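Local coordinates for CRISPR-associated endonuclease Cas9 (Campylobacter jejuni subsp. jejuni serotype O:2, PDB 5X2H), which acts as an RNA-guided endonuclease in bacterial CRISPR immunity, cutting the two strands of target DNA with separate RuvC-like and HNH nuclease domains, at residues 21-26 against 561-566. Residues are numbered along the deposited sequence; the frame is centred on the assembly and turned at random.
Sequences GWAFSE and DAVIIA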
loop_
_atom_site.group_PDB
_atom_site.type_symbol
_atom_site.label_atom_id
_atom_site.label_comp_id
_atom_site.label_asym_id
_atom_site.label_seq_id
_atom_site.Cartn_x
_atom_site.Cartn_y
_atom_site.Cartn_z
ATOM N N GLY A 21 20.307 9.913 11.751
ATOM C CA GLY A 21 21.439 10.447 12.486
ATOM C C GLY A 21 21.971 11.693 11.801
ATOM O O GLY A 21 22.095 11.741 10.580
ATOM N N TRP A 22 22.278 12.711 12.603
ATOM C CA TRP A 22 22.712 13.990 12.064
ATOM C C TRP A 22 23.823 14.575 12.924
ATOM O O TRP A 22 23.837 14.413 14.146
ATOM C CB TRP A 22 21.548 14.985 11.966
ATOM C CG TRP A 22 20.882 15.274 13.275
ATOM C CD1 TRP A 22 19.804 14.629 13.808
ATOM C CD2 TRP A 22 21.247 16.290 14.218
ATOM N NE1 TRP A 22 19.474 15.178 15.023
ATOM C CE2 TRP A 22 20.345 16.199 15.299
ATOM C CE3 TRP A 22 22.249 17.266 14.255
ATOM C CZ2 TRP A 22 20.416 17.046 16.403
ATOM C CZ3 TRP A 22 22.318 18.105 15.352
ATOM C CH2 TRP A 22 21.406 17.990 16.411
ATOM N N ALA A 23 24.751 15.263 12.264
ATOM C CA ALA A 23 25.861 15.931 12.923
ATOM C C ALA A 23 26.098 17.275 12.252
ATOM O O ALA A 23 25.867 17.434 11.051
ATOM C CB ALA A 23 27.139 15.084 12.880
ATOM N N PHE A 24 26.558 18.244 13.041
ATOM C CA PHE A 24 26.807 19.599 12.562
ATOM C C PHE A 24 28.229 19.996 12.927
ATOM O O PHE A 24 28.581 20.042 14.110
ATOM C CB PHE A 24 25.796 20.586 13.151
ATOM C CG PHE A 24 26.113 22.030 12.864
ATOM C CD1 PHE A 24 26.499 22.435 11.596
ATOM C CD2 PHE A 24 26.001 22.985 13.861
ATOM C CE1 PHE A 24 26.783 23.764 11.333
ATOM C CE2 PHE A 24 26.281 24.312 13.603
ATOM C CZ PHE A 24 26.671 24.703 12.337
ATOM N N SER A 25 29.037 20.285 11.912
ATOM C CA SER A 25 30.428 20.667 12.095
ATOM C C SER A 25 30.660 22.065 11.541
ATOM O O SER A 25 29.951 22.522 10.639
ATOM C CB SER A 25 31.374 19.673 11.410
ATOM O OG SER A 25 32.727 20.013 11.657
ATOM N N GLU A 26 31.661 22.743 12.097
ATOM C CA GLU A 26 32.057 24.069 11.638
ATOM C C GLU A 26 33.494 24.306 12.070
ATOM O O GLU A 26 33.830 24.089 13.239
ATOM C CB GLU A 26 31.138 25.157 12.206
ATOM C CG GLU A 26 31.546 26.569 11.812
ATOM C CD GLU A 26 30.619 27.631 12.369
ATOM O OE1 GLU A 26 30.062 27.427 13.467
ATOM O OE2 GLU A 26 30.443 28.671 11.702
ATOM N N ASP A 561 27.837 7.480 13.278
ATOM C CA ASP A 561 27.939 7.325 11.832
ATOM C C ASP A 561 27.833 8.675 11.133
ATOM O O ASP A 561 28.594 8.956 10.202
ATOM C CB ASP A 561 26.862 6.367 11.322
ATOM C CG ASP A 561 27.008 4.969 11.895
ATOM O OD1 ASP A 561 28.124 4.616 12.330
ATOM O OD2 ASP A 561 26.006 4.224 11.908
ATOM N N ALA A 562 26.905 9.527 11.578
ATOM C CA ALA A 562 26.784 10.861 10.998
ATOM C C ALA A 562 28.033 11.690 11.264
ATOM O O ALA A 562 28.439 12.501 10.423
ATOM C CB ALA A 562 25.543 11.563 11.546
ATOM N N VAL A 563 28.655 11.505 12.431
ATOM C CA VAL A 563 29.940 12.147 12.686
ATOM C C VAL A 563 30.985 11.648 11.698
ATOM O O VAL A 563 31.855 12.411 11.260
ATOM C CB VAL A 563 30.372 11.912 14.148
ATOM C CG1 VAL A 563 31.764 12.471 14.396
ATOM C CG2 VAL A 563 29.374 12.544 15.101
ATOM N N ILE A 564 30.906 10.373 11.313
ATOM C CA ILE A 564 31.819 9.843 10.307
ATOM C C ILE A 564 31.511 10.437 8.938
ATOM O O ILE A 564 32.425 10.774 8.176
ATOM C CB ILE A 564 31.757 8.304 10.285
ATOM C CG1 ILE A 564 32.383 7.725 11.556
ATOM C CG2 ILE A 564 32.456 7.750 9.049
ATOM C CD1 ILE A 564 32.391 6.212 11.595
ATOM N N ILE A 565 30.224 10.584 8.606
ATOM C CA ILE A 565 29.849 11.124 7.299
ATOM C C ILE A 565 30.389 12.539 7.132
ATOM O O ILE A 565 30.785 12.941 6.031
ATOM C CB ILE A 565 28.319 11.086 7.108
ATOM C CG1 ILE A 565 27.754 9.699 7.411
ATOM C CG2 ILE A 565 27.947 11.479 5.689
ATOM C CD1 ILE A 565 28.436 8.589 6.668
ATOM N N ALA A 566 30.419 13.312 8.219
ATOM C CA ALA A 566 30.902 14.686 8.147
ATOM C C ALA A 566 32.411 14.764 7.960
ATOM O O ALA A 566 32.907 15.779 7.461
ATOM C CB ALA A 566 30.494 15.453 9.406
#
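Ala562 makes the closest approach to the strand, setting its methyl group over the face of the peptide that joins Gly21 to Trp22. Its CB lies 3.6 Å from Gly21 C and equally near the O of the same carbonyl, while Trp22 N is also 3.6 Å from Ala562 CB. Gly21 meets this methyl through its backbone alone, and the axes of 21-26 and 561-566 approach to 6.7 Å. The same residue also meets Ala23, whose methyl points toward the helix and touches its backbone as well as its side chains: Ala23 CB is 3.8 Å from Ala562 O, an oxygen already occupied by the helical bond from Ala566 N, and 4.1 Å from Ala562 CB. This is helix-on-sheet packing in the RuvC nuclease domain, whose RNase H-like core is a mixed five-stranded sheet. Helix 557-566 lies against one face of the sheet, and the axes of its 561-566 segment and of 21-26 make an angle of 45°; Trp22 and Phe24 point away from the helix. The predicted magnesium ligands His558 and Asp14 lie close to Gly21, so the contact borders the probable metal site. At Val563 a single branch reaches Ala23, with CG2 4.0 Å from Ala23 CB. With CG1 anti to the backbone N (chi1 175°), CG2 falls beside that nitrogen, which itself lies 3.9 Å from Ala23 CB; the valine also packs on Leu30 and Cys33 of the adjoining strand 29-37. Ile564 starts away from the strand, and its side chain packs on helix 535-544, while Ile565 reaches Ala12 of strand 10-15. One turn beyond Ala562, the methyl of Ala566 again points toward the strand but stands farther off, with Ala566 CB 4.8 Å from Ser25 CB. Beyond it, the hydroxyls of Tyr567 and Ser25 share a hydrogen bond.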